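Local coordinates for DUF1214 domain-containing protein (Burkholderia cenocepacia, PDB 6ANS) that is of unknown function but carries DUF1214 family sequence and associates with a second copy of itself in the assembly, at residues A[30-35]-A[222-227]; A[41-46]-A[230-235]; A[78-83]-A[142-147]; A[170-175]-A[208-213]. One frame throughout, in Å; residues are numbered along the deposited sequence. Where two conformers were deposited one is given.

Interaction 1 of 4, residues A[30-35]-A[222-227]; sequences QLLSGQ and LDPLAL
Leu227, which packs against Leu31 across this contact, donates its backbone N to Asp223 O at 3.0 Å, closing the first turn of its helix. Asp223 is the N-cap of that helix: its OD2 accepts from Ala226 N at 3.2 Å, the N-H arriving 36° out of the carboxylate plane. The capped turn presents Pro224 and Leu227 to the helix end at 30-35, and everything that passes between the two segments is apolar. Leu31 does most of the work by forking. Its CD2 reaches Pro224 at the start of the turn, lying 3.6 Å from Pro224 CB and equally close to CA, while CD1 meets Leu227 CD2 at 3.8 Å. With CG anti to the backbone N (chi1 177°), the leucine extends out of its own helix and straddles the two residues, crossing each side chain roughly at right angles. Leu32 adds a second touch, its CD2 coming 3.9 Å from Pro224 CG, so the proline ring has a methyl from each leucine on it. The second subunit closes in here as well, with its Ala64 against Leu31 and Pro224, its Pro60 against Leu32, and its Arg63 hydrogen-bonded through NH1 to Leu32 O. Within the chain, Leu31 also packs on Leu231, one turn further along helix 224-251, and on Thr36 at the start of helix 35-46, so it lies where helices 24-33, 35-46 and 224-251 meet.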
loop_
_atom_site.group_PDB
_atom_site.type_symbol
_atom_site.label_atom_id
_atom_site.label_comp_id
_atom_site.label_asym_id
_atom_site.label_seq_id
_atom_site.Cartn_x
_atom_site.Cartn_y
_atom_site.Cartn_z
ATOM N N GLN A 30 24.748 -14.096 1.799
ATOM C CA GLN A 30 23.600 -14.705 1.132
ATOM C C GLN A 30 22.681 -13.661 0.508
ATOM O O GLN A 30 22.060 -13.914 -0.533
ATOM C CB GLN A 30 22.842 -15.614 2.097
ATOM C CG GLN A 30 23.698 -16.808 2.558
ATOM C CD GLN A 30 22.945 -17.734 3.478
ATOM O OE1 GLN A 30 21.768 -17.526 3.756
ATOM N NE2 GLN A 30 23.623 -18.765 3.961
ATOM N N LEU A 31 22.541 -12.503 1.156
ATOM C CA LEU A 31 21.716 -11.449 0.588
ATOM C C LEU A 31 22.332 -10.924 -0.699
ATOM O O LEU A 31 21.651 -10.803 -1.727
ATOM C CB LEU A 31 21.542 -10.300 1.582
ATOM C CG LEU A 31 20.721 -9.269 0.788
ATOM C CD1 LEU A 31 19.193 -9.395 0.993
ATOM C CD2 LEU A 31 21.258 -7.864 0.821
ATOM N N LEU A 32 23.623 -10.579 -0.644
ATOM C CA LEU A 32 24.306 -9.991 -1.791
ATOM C C LEU A 32 24.377 -10.963 -2.962
ATOM O O LEU A 32 24.415 -10.534 -4.123
ATOM C CB LEU A 32 25.723 -9.551 -1.391
ATOM C CG LEU A 32 25.778 -8.424 -0.347
ATOM C CD1 LEU A 32 27.217 -8.081 0.033
ATOM C CD2 LEU A 32 25.074 -7.208 -0.916
ATOM N N SER A 33 24.387 -12.266 -2.687
ATOM C CA SER A 33 24.522 -13.250 -3.754
ATOM C C SER A 33 23.201 -13.609 -4.418
ATOM O O SER A 33 23.213 -14.282 -5.451
ATOM C CB SER A 33 25.158 -14.532 -3.217
ATOM O OG SER A 33 24.234 -15.252 -2.420
ATOM N N GLY A 34 22.061 -13.230 -3.841
ATOM C CA GLY A 34 20.789 -13.679 -4.366
ATOM C C GLY A 34 20.221 -14.904 -3.681
ATOM O O GLY A 34 19.069 -15.279 -3.961
ATOM N N GLN A 35 20.989 -15.539 -2.791
ATOM C CA GLN A 35 20.473 -16.695 -2.072
ATOM C C GLN A 35 19.274 -16.308 -1.207
ATOM O O GLN A 35 18.254 -17.012 -1.195
ATOM C CB GLN A 35 21.594 -17.307 -1.224
ATOM C CG GLN A 35 21.198 -18.566 -0.489
ATOM C CD GLN A 35 20.821 -19.668 -1.448
ATOM O OE1 GLN A 35 21.631 -20.094 -2.280
ATOM N NE2 GLN A 35 19.598 -20.156 -1.325
ATOM N N LEU A 222 20.861 1.639 3.198
ATOM C CA LEU A 222 20.346 0.280 3.352
ATOM C C LEU A 222 21.489 -0.696 3.588
ATOM O O LEU A 222 22.406 -0.805 2.771
ATOM C CB LEU A 222 19.556 -0.121 2.101
ATOM C CG LEU A 222 18.895 -1.506 2.173
ATOM C CD1 LEU A 222 17.919 -1.569 3.356
ATOM C CD2 LEU A 222 18.169 -1.797 0.872
ATOM N N ASP A 223 21.410 -1.418 4.677
ATOM C CA ASP A 223 22.418 -2.384 5.093
ATOM C C ASP A 223 22.051 -3.783 4.625
ATOM O O ASP A 223 20.916 -4.212 4.844
ATOM C CB ASP A 223 22.568 -2.358 6.616
ATOM C CG ASP A 223 23.581 -3.370 7.115
ATOM O OD1 ASP A 223 24.764 -3.266 6.745
ATOM O OD2 ASP A 223 23.193 -4.263 7.887
ATOM N N PRO A 224 22.940 -4.513 3.950
ATOM C CA PRO A 224 22.579 -5.876 3.515
ATOM C C PRO A 224 22.108 -6.789 4.643
ATOM O O PRO A 224 21.129 -7.525 4.458
ATOM C CB PRO A 224 23.879 -6.391 2.871
ATOM C CG PRO A 224 24.574 -5.143 2.389
ATOM C CD PRO A 224 24.258 -4.093 3.439
ATOM N N LEU A 225 22.748 -6.744 5.819
ATOM C CA LEU A 225 22.310 -7.606 6.913
ATOM C C LEU A 225 20.888 -7.281 7.339
ATOM O O LEU A 225 20.073 -8.187 7.536
ATOM C CB LEU A 225 23.251 -7.484 8.114
ATOM C CG LEU A 225 22.974 -8.473 9.251
ATOM C CD1 LEU A 225 23.032 -9.915 8.759
ATOM C CD2 LEU A 225 23.949 -8.264 10.398
ATOM N N ALA A 226 20.561 -5.997 7.463
ATOM C CA ALA A 226 19.211 -5.630 7.882
ATOM C C ALA A 226 18.178 -6.053 6.840
ATOM O O ALA A 226 17.078 -6.506 7.183
ATOM C CB ALA A 226 19.144 -4.128 8.159
ATOM N N LEU A 227 18.514 -5.924 5.559
ATOM C CA LEU A 227 17.584 -6.351 4.521
ATOM C C LEU A 227 17.432 -7.870 4.506
ATOM O O LEU A 227 16.335 -8.387 4.281
ATOM C CB LEU A 227 18.051 -5.856 3.150
ATOM C CG LEU A 227 17.080 -6.284 2.053
ATOM C CD1 LEU A 227 15.664 -5.702 2.325
ATOM C CD2 LEU A 227 17.561 -5.930 0.658
#

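Interaction 2 of 4, residues A[41-46]-A[230-235]; sequences CDTLKR and GLMRAA
The flat group that Thr43 meets is the backbone carbonyl of Ala235: Thr43 CG2 stands over one face of it, almost perpendicularly above the oxygen, with CG2 and Ala235 O 3.6 Å apart. This is a methyl resting on a peptide face. The same methyl lies 3.7 Å from Ala235 CB, and Thr43 CB comes equally near that atom, so the threonine meets both the side chain and the carbonyl of one residue. The small alanine lets the two helices come close, the CA atoms of Thr43 and Ala235 being 5.9 Å apart. One turn back, Met232, modelled as selenomethionine, folds its chain at chi2 and chi3 and brings its terminal CE to 3.7 Å from Thr43 OG1. Thr43 is turned with CG2 anti to the backbone N and OG1 beside it (chi1 -58°), which sends the methyl to Ala235 and leaves the hydroxyl bonded to Asp39 O in its own helix. Helix 35-46 runs alongside helix 224-251 here. Its Leu44 touches Met74 of helix 60-83, and Cys41 and Lys45 meet the second subunit. Arg46 adds an ionic link to the partner helix through Glu239. The chemistry of the contact itself is that of van der Waals packing: the hydroxyl of Thr43 is satisfied within its helix, and the close fit of Thr43 on Ala235, with the Met232 methyl beside it, holds these turns together.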
loop_
_atom_site.group_PDB
_atom_site.type_symbol
_atom_site.label_atom_id
_atom_site.label_comp_id
_atom_site.label_asym_id
_atom_site.label_seq_id
_atom_site.Cartn_x
_atom_site.Cartn_y
_atom_site.Cartn_z
ATOM N N CYS A 41 11.521 -16.214 -1.891
ATOM C CA CYS A 41 10.475 -16.655 -2.808
ATOM C C CYS A 41 10.037 -18.091 -2.503
ATOM O O CYS A 41 8.839 -18.403 -2.558
ATOM C CB CYS A 41 10.959 -16.500 -4.257
ATOM S SG CYS A 41 11.263 -14.753 -4.714
ATOM N N ASP A 42 10.980 -18.967 -2.145
ATOM C CA ASP A 42 10.619 -20.352 -1.814
ATOM C C ASP A 42 9.787 -20.446 -0.535
ATOM O O ASP A 42 8.949 -21.349 -0.404
ATOM C CB ASP A 42 11.871 -21.218 -1.644
ATOM C CG ASP A 42 12.587 -21.478 -2.954
ATOM O OD1 ASP A 42 11.986 -21.248 -4.030
ATOM O OD2 ASP A 42 13.743 -21.949 -2.894
ATOM N N THR A 43 10.043 -19.574 0.443
ATOM C CA THR A 43 9.187 -19.545 1.622
ATOM C C THR A 43 7.793 -19.064 1.253
ATOM O O THR A 43 6.792 -19.645 1.682
ATOM C CB THR A 43 9.811 -18.660 2.700
ATOM O OG1 THR A 43 11.107 -19.171 3.023
ATOM C CG2 THR A 43 8.912 -18.592 3.968
ATOM N N LEU A 44 7.713 -18.022 0.432
ATOM C CA LEU A 44 6.431 -17.606 -0.128
ATOM C C LEU A 44 5.722 -18.767 -0.807
ATOM O O LEU A 44 4.534 -19.017 -0.566
ATOM C CB LEU A 44 6.666 -16.489 -1.133
ATOM C CG LEU A 44 6.630 -15.132 -0.486
ATOM C CD1 LEU A 44 7.001 -14.058 -1.494
ATOM C CD2 LEU A 44 5.195 -14.995 0.017
ATOM N N LYS A 45 6.449 -19.496 -1.657
ATOM C CA LYS A 45 5.845 -20.608 -2.380
ATOM C C LYS A 45 5.293 -21.647 -1.415
ATOM O O LYS A 45 4.143 -22.076 -1.547
ATOM C CB LYS A 45 6.871 -21.234 -3.334
ATOM C CG LYS A 45 6.360 -22.426 -4.142
ATOM C CD LYS A 45 7.271 -22.671 -5.373
ATOM C CE LYS A 45 8.691 -23.064 -4.968
ATOM N NZ LYS A 45 9.560 -23.379 -6.140
ATOM N N ARG A 46 6.098 -22.036 -0.415
ATOM C CA ARG A 46 5.687 -23.060 0.535
ATOM C C ARG A 46 4.444 -22.645 1.318
ATOM O O ARG A 46 3.667 -23.506 1.751
ATOM C CB ARG A 46 6.844 -23.360 1.485
ATOM C CG ARG A 46 6.674 -24.619 2.291
ATOM C CD ARG A 46 7.916 -24.930 3.117
ATOM N NE ARG A 46 8.126 -23.943 4.179
ATOM C CZ ARG A 46 9.267 -23.282 4.356
ATOM N NH1 ARG A 46 10.303 -23.532 3.558
ATOM N NH2 ARG A 46 9.380 -22.392 5.335
ATOM N N GLY A 230 14.990 -8.525 7.184
ATOM C CA GLY A 230 13.651 -8.053 6.867
ATOM C C GLY A 230 12.954 -8.942 5.856
ATOM O O GLY A 230 11.766 -9.236 5.989
ATOM N N LEU A 231 13.681 -9.388 4.831
ATOM C CA LEU A 231 13.063 -10.245 3.820
ATOM C C LEU A 231 12.612 -11.574 4.419
ATOM O O LEU A 231 11.479 -12.020 4.191
ATOM C CB LEU A 231 14.031 -10.475 2.658
ATOM C CG LEU A 231 14.214 -9.267 1.735
ATOM C CD1 LEU A 231 15.381 -9.494 0.772
ATOM C CD2 LEU A 231 12.934 -8.992 0.974
HETATM N N MSE A 232 13.481 -12.226 5.192
HETATM C CA MSE A 232 13.128 -13.521 5.762
HETATM C C MSE A 232 11.970 -13.363 6.751
HETATM O O MSE A 232 11.041 -14.175 6.753
HETATM C CB MSE A 232 14.346 -14.188 6.427
HETATM C CG MSE A 232 15.410 -14.655 5.407
HETATM SE SE MSE A 232 14.672 -15.369 3.679
HETATM C CE MSE A 232 13.668 -16.898 4.429
ATOM N N ARG A 233 11.989 -12.303 7.568
ATOM C CA ARG A 233 10.859 -12.086 8.470
ATOM C C ARG A 233 9.573 -11.851 7.686
ATOM O O ARG A 233 8.509 -12.369 8.054
ATOM C CB ARG A 233 11.134 -10.917 9.429
ATOM C CG ARG A 233 12.026 -11.307 10.645
ATOM C CD ARG A 233 12.122 -10.160 11.667
ATOM N NE ARG A 233 12.893 -9.041 11.125
ATOM C CZ ARG A 233 14.221 -8.988 11.133
ATOM N NH1 ARG A 233 14.918 -9.983 11.675
ATOM N NH2 ARG A 233 14.853 -7.941 10.614
ATOM N N ALA A 234 9.652 -11.087 6.593
ATOM C CA ALA A 234 8.465 -10.857 5.771
ATOM C C ALA A 234 7.928 -12.167 5.211
ATOM O O ALA A 234 6.731 -12.451 5.313
ATOM C CB ALA A 234 8.782 -9.870 4.642
ATOM N N ALA A 235 8.811 -12.998 4.643
ATOM C CA ALA A 235 8.375 -14.279 4.083
ATOM C C ALA A 235 7.797 -15.175 5.163
ATOM O O ALA A 235 6.769 -15.829 4.954
ATOM C CB ALA A 235 9.540 -14.995 3.371
#

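Interaction 3 of 4, residues A[78-83]-A[142-147]; sequences LEMHVE and GYETDG
His81 and Glu144 are brought together by two different turns of chi1. The histidine CG lies anti to its carbonyl carbon, whereas Glu144 CG sits between the backbone N and the carbonyl carbon (chi1 78°), its chain then bending at chi2. The ring and the carboxylate thus approach from opposite directions. His81 belongs to a pi-type turn that ends helix 60-83, in which Leu78 O accepts from both Val82 N and Glu83 N. Glu144 stands on the short, loosely bonded helix around 143-146, which follows strand 133-140. Between them runs a single hydrogen bond, His81 NE2 to Glu144 OE1 at 3.0 Å. It is weak, since the N-H is bent to 132°, and although OE1 lies at the ring edge near its plane, the carboxylate is rotated 72° from the ring. Met80 CG, of a selenomethionine, lies over one face of the His81 imidazole, 3.7 Å above its centre. Arg233 of helix 224-251 and Arg115 of strand 109-115 also touch His81, and Phe237 touches both Met80 and Glu144, so helices 60-83, 143-146 and 224-251 and strand 109-115 converge on this buried pair. A glycerol, probably from the crystallisation liquor, lies about 6 Å from the Met80 side chain and may mark a pocket. The second carboxylate oxygen is held from within its own segment: Thr145 OG1 donates to Glu144 OE2 at 2.8 Å, on the anti side.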
loop_
_atom_site.group_PDB
_atom_site.type_symbol
_atom_site.label_atom_id
_atom_site.label_comp_id
_atom_site.label_asym_id
_atom_site.label_seq_id
_atom_site.Cartn_x
_atom_site.Cartn_y
_atom_site.Cartn_z
ATOM N N LEU A 78 5.861 -6.855 3.860
ATOM C CA LEU A 78 6.986 -6.069 3.353
ATOM C C LEU A 78 7.003 -4.658 3.940
ATOM O O LEU A 78 8.072 -4.083 4.164
ATOM C CB LEU A 78 6.953 -6.024 1.816
ATOM C CG LEU A 78 7.356 -7.315 1.091
ATOM C CD1 LEU A 78 6.956 -7.278 -0.404
ATOM C CD2 LEU A 78 8.857 -7.599 1.243
ATOM N N GLU A 79 5.833 -4.062 4.151
ATOM C CA GLU A 79 5.798 -2.773 4.831
ATOM C C GLU A 79 6.245 -2.926 6.272
ATOM O O GLU A 79 7.035 -2.114 6.785
ATOM C CB GLU A 79 4.387 -2.183 4.754
ATOM C CG GLU A 79 3.977 -1.750 3.317
ATOM C CD GLU A 79 2.552 -1.188 3.225
ATOM O OE1 GLU A 79 1.959 -0.845 4.266
ATOM O OE2 GLU A 79 2.013 -1.100 2.104
HETATM N N MSE A 80 5.758 -3.972 6.928
HETATM C CA MSE A 80 6.093 -4.262 8.300
HETATM C C MSE A 80 7.581 -4.479 8.513
HETATM O O MSE A 80 8.163 -3.898 9.413
HETATM C CB MSE A 80 5.332 -5.496 8.769
HETATM C CG MSE A 80 5.601 -5.841 10.225
HETATM SE SE MSE A 80 4.523 -7.387 10.761
HETATM C CE MSE A 80 2.697 -6.617 10.649
ATOM N N HIS A 81 8.203 -5.302 7.666
ATOM C CA HIS A 81 9.537 -5.800 7.959
ATOM C C HIS A 81 10.629 -5.266 7.055
ATOM O O HIS A 81 11.799 -5.449 7.379
ATOM C CB HIS A 81 9.557 -7.331 7.892
ATOM C CG HIS A 81 8.818 -7.974 9.018
ATOM N ND1 HIS A 81 9.222 -7.847 10.329
ATOM C CD2 HIS A 81 7.699 -8.737 9.037
ATOM C CE1 HIS A 81 8.399 -8.531 11.108
ATOM N NE2 HIS A 81 7.467 -9.080 10.349
ATOM N N VAL A 82 10.295 -4.601 5.947
ATOM C CA VAL A 82 11.292 -4.044 5.042
ATOM C C VAL A 82 11.190 -2.522 4.957
ATOM O O VAL A 82 12.170 -1.818 5.185
ATOM C CB VAL A 82 11.204 -4.688 3.643
ATOM C CG1 VAL A 82 12.053 -3.916 2.642
ATOM C CG2 VAL A 82 11.670 -6.138 3.729
ATOM N N GLU A 83 9.992 -1.994 4.671
ATOM C CA GLU A 83 9.886 -0.568 4.371
ATOM C C GLU A 83 9.756 0.305 5.619
ATOM O O GLU A 83 10.319 1.405 5.653
ATOM C CB GLU A 83 8.699 -0.304 3.430
ATOM C CG GLU A 83 8.824 -0.993 2.079
ATOM C CD GLU A 83 10.035 -0.517 1.280
ATOM O OE1 GLU A 83 10.595 0.553 1.608
ATOM O OE2 GLU A 83 10.416 -1.206 0.312
ATOM N N GLY A 142 5.979 -11.354 17.385
ATOM C CA GLY A 142 5.357 -11.193 16.082
ATOM C C GLY A 142 4.946 -12.539 15.540
ATOM O O GLY A 142 5.473 -13.586 15.925
ATOM N N TYR A 143 3.969 -12.516 14.624
ATOM C CA TYR A 143 3.505 -13.775 14.046
ATOM C C TYR A 143 4.662 -14.518 13.400
ATOM O O TYR A 143 4.734 -15.745 13.481
ATOM C CB TYR A 143 2.395 -13.551 13.016
ATOM C CG TYR A 143 1.122 -12.947 13.550
ATOM C CD1 TYR A 143 0.807 -12.983 14.925
ATOM C CD2 TYR A 143 0.232 -12.316 12.685
ATOM C CE1 TYR A 143 -0.375 -12.399 15.403
ATOM C CE2 TYR A 143 -0.948 -11.734 13.154
ATOM C CZ TYR A 143 -1.247 -11.778 14.500
ATOM O OH TYR A 143 -2.415 -11.205 14.918
ATOM N N GLU A 144 5.570 -13.786 12.743
ATOM C CA GLU A 144 6.699 -14.424 12.075
ATOM C C GLU A 144 7.704 -15.007 13.064
ATOM O O GLU A 144 8.523 -15.837 12.663
ATOM C CB GLU A 144 7.426 -13.438 11.152
ATOM C CG GLU A 144 8.348 -12.452 11.868
ATOM C CD GLU A 144 7.600 -11.496 12.785
ATOM O OE1 GLU A 144 6.537 -11.012 12.379
ATOM O OE2 GLU A 144 8.067 -11.238 13.914
ATOM N N THR A 145 7.673 -14.581 14.331
ATOM C CA THR A 145 8.668 -15.019 15.315
ATOM C C THR A 145 8.109 -16.081 16.260
ATOM O O THR A 145 8.544 -17.236 16.217
ATOM C CB THR A 145 9.195 -13.826 16.122
ATOM O OG1 THR A 145 9.827 -12.894 15.236
ATOM C CG2 THR A 145 10.223 -14.290 17.147
ATOM N N ASP A 146 7.154 -15.707 17.120
ATOM C CA ASP A 146 6.541 -16.642 18.060
ATOM C C ASP A 146 5.088 -16.966 17.723
ATOM O O ASP A 146 4.414 -17.619 18.521
ATOM C CB ASP A 146 6.624 -16.122 19.505
ATOM C CG ASP A 146 6.121 -14.672 19.670
ATOM O OD1 ASP A 146 5.512 -14.082 18.747
ATOM O OD2 ASP A 146 6.311 -14.131 20.775
ATOM N N GLY A 147 4.591 -16.543 16.562
ATOM C CA GLY A 147 3.181 -16.719 16.265
ATOM C C GLY A 147 2.256 -15.909 17.156
ATOM O O GLY A 147 1.056 -16.185 17.216
#

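Interaction 4 of 4, residues A[170-175]-A[208-213]; sequences IVLSAT and LKIERI
Val171 of strand 167-173 touches Ile213, just past the end of strand 207-212, although strand 122-125 lies between the two strands and the CA atoms of Val171 and Ile213 are still 8.5 Å apart. The gap is bridged by side chains alone. Val171 CG1 meets Ile213 CD1 at 3.7 Å, the two side chains crossing at about a right angle. The touch is described for one of two deposited conformers of Val171 and should be read with that caution. A looser second pair, Leu172 CD2 with Ile210 CD1 at 4.3 Å, joins two buried residues; since Val171 and Leu172 are consecutive in an extended strand, they send their side chains to opposite faces of the sheet. The sheet is mixed, in the order 181-183, 167-173, 122-125, 207-212. Strand 122-125 pairs antiparallel with both segments' strands, which therefore run parallel to each other. Ile170 and Leu172 bond through their backbones to Val124 and Tyr122 of that strand; Leu172 also packs on Tyr122 and Ile213 on Arg123. Ile170 and Leu208 both reach Phe136 of strand 133-140 in the adjoining antiparallel sheet. Where strand 167-173 ends, Ser173 makes an ST turn, its OG accepting from Thr175 N at 3.0 Å with an N-H...O angle of 148°. That hydroxyl also bonds to Glu121 OE2, while Ser173 O accepts from Trp181 NE1.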
loop_
_atom_site.group_PDB
_atom_site.type_symbol
_atom_site.label_atom_id
_atom_site.label_comp_id
_atom_site.label_asym_id
_atom_site.label_seq_id
_atom_site.Cartn_x
_atom_site.Cartn_y
_atom_site.Cartn_z
ATOM N N ILE A 170 1.696 11.746 23.192
ATOM C CA ILE A 170 1.805 10.420 23.788
ATOM C C ILE A 170 3.257 9.974 23.725
ATOM O O ILE A 170 3.889 10.074 22.669
ATOM C CB ILE A 170 0.883 9.418 23.072
ATOM C CG1 ILE A 170 -0.576 9.814 23.293
ATOM C CG2 ILE A 170 1.143 7.996 23.517
ATOM C CD1 ILE A 170 -1.510 9.189 22.336
ATOM N N VAL A 171 3.792 9.478 24.845
ATOM C CA VAL A 171 5.174 9.026 24.906
ATOM C C VAL A 171 5.198 7.515 25.103
ATOM O O VAL A 171 4.525 6.976 25.993
ATOM C CB VAL A 171 5.972 9.740 26.007
ATOM C CG1 VAL A 171 7.410 9.246 25.996
ATOM C CG2 VAL A 171 5.936 11.234 25.787
ATOM N N LEU A 172 5.963 6.842 24.259
ATOM C CA LEU A 172 6.223 5.418 24.354
ATOM C C LEU A 172 7.601 5.269 24.986
ATOM O O LEU A 172 8.580 5.830 24.481
ATOM C CB LEU A 172 6.186 4.778 22.965
ATOM C CG LEU A 172 4.872 4.351 22.311
ATOM C CD1 LEU A 172 3.789 5.381 22.446
ATOM C CD2 LEU A 172 5.124 4.021 20.808
ATOM N N SER A 173 7.684 4.529 26.084
ATOM C CA SER A 173 8.981 4.374 26.722
ATOM C C SER A 173 8.949 3.190 27.675
ATOM O O SER A 173 7.919 2.894 28.287
ATOM C CB SER A 173 9.381 5.644 27.482
ATOM O OG SER A 173 10.705 5.530 27.967
ATOM N N ALA A 174 10.093 2.516 27.794
ATOM C CA ALA A 174 10.225 1.552 28.875
ATOM C C ALA A 174 10.448 2.250 30.210
ATOM O O ALA A 174 10.244 1.638 31.261
ATOM C CB ALA A 174 11.364 0.575 28.584
ATOM N N THR A 175 10.856 3.513 30.182
ATOM C CA THR A 175 11.047 4.320 31.373
ATOM C C THR A 175 9.757 5.063 31.709
ATOM O O THR A 175 9.163 5.683 30.824
ATOM C CB THR A 175 12.185 5.314 31.178
ATOM O OG1 THR A 175 13.380 4.604 30.839
ATOM C CG2 THR A 175 12.439 6.089 32.463
ATOM N N LEU A 208 -2.100 11.231 13.314
ATOM C CA LEU A 208 -1.012 10.947 14.233
ATOM C C LEU A 208 0.285 10.775 13.470
ATOM O O LEU A 208 0.306 10.153 12.408
ATOM C CB LEU A 208 -1.289 9.672 15.055
ATOM C CG LEU A 208 -2.635 9.643 15.768
ATOM C CD1 LEU A 208 -2.932 8.283 16.351
ATOM C CD2 LEU A 208 -2.660 10.734 16.853
ATOM N N LYS A 209 1.359 11.290 14.058
ATOM C CA LYS A 209 2.722 11.070 13.604
ATOM C C LYS A 209 3.529 10.476 14.757
ATOM O O LYS A 209 3.256 10.748 15.935
ATOM C CB LYS A 209 3.360 12.395 13.135
ATOM N N ILE A 210 4.516 9.650 14.418
ATOM C CA ILE A 210 5.404 9.043 15.404
ATOM C C ILE A 210 6.833 9.428 15.056
ATOM O O ILE A 210 7.237 9.357 13.888
ATOM C CB ILE A 210 5.233 7.511 15.478
ATOM C CG1 ILE A 210 6.154 6.927 16.561
ATOM C CG2 ILE A 210 5.447 6.847 14.096
ATOM C CD1 ILE A 210 5.958 5.476 16.800
ATOM N N GLU A 211 7.598 9.838 16.063
ATOM C CA GLU A 211 8.999 10.150 15.853
ATOM C C GLU A 211 9.809 9.696 17.062
ATOM O O GLU A 211 9.280 9.528 18.162
ATOM C CB GLU A 211 9.204 11.644 15.608
ATOM C CG GLU A 211 8.790 12.508 16.778
ATOM C CD GLU A 211 8.669 13.986 16.417
ATOM O OE1 GLU A 211 9.121 14.383 15.319
ATOM O OE2 GLU A 211 8.117 14.750 17.233
ATOM N N ARG A 212 11.107 9.515 16.849
ATOM C CA ARG A 212 12.017 9.275 17.961
ATOM C C ARG A 212 12.157 10.542 18.790
ATOM O O ARG A 212 12.135 11.655 18.258
ATOM C CB ARG A 212 13.383 8.854 17.444
ATOM C CG ARG A 212 13.464 7.410 17.077
ATOM C CD ARG A 212 13.688 6.596 18.323
ATOM N NE ARG A 212 15.020 6.809 18.871
ATOM C CZ ARG A 212 16.102 6.149 18.464
ATOM N NH1 ARG A 212 16.001 5.251 17.491
ATOM N NH2 ARG A 212 17.282 6.389 19.025
ATOM N N ILE A 213 12.270 10.376 20.109
ATOM C CA ILE A 213 12.272 11.549 20.972
ATOM C C ILE A 213 13.549 12.351 20.783
ATOM O O ILE A 213 13.510 13.587 20.709
ATOM C CB ILE A 213 12.043 11.165 22.446
ATOM C CG1 ILE A 213 10.540 11.063 22.733
ATOM C CG2 ILE A 213 12.753 12.128 23.388
ATOM C CD1 ILE A 213 10.205 10.823 24.197
#

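In the fold
From the N terminus, helix 24-33 opens interaction 1 and helix 35-46 opens interaction 2. Both loops close far along the chain, at the start of helix 224-251 and a little further along it, and because their segments alternate, they cross. Leu31 of the first touches Leu231 of the second. Interactions 3 and 4 lie within both spans, one after the other: 78-83 meets 142-147 before 170-175 meets 208-213. Interaction 3 packs directly on the long helix, through His81 and Glu144 against Arg233, and on interaction 1 through Val82 and Leu227. Interaction 4 stays apart in the mixed sheet, its nearest atoms about 11 Å from interaction 3. Interactions 1 to 3 all reach the second subunit.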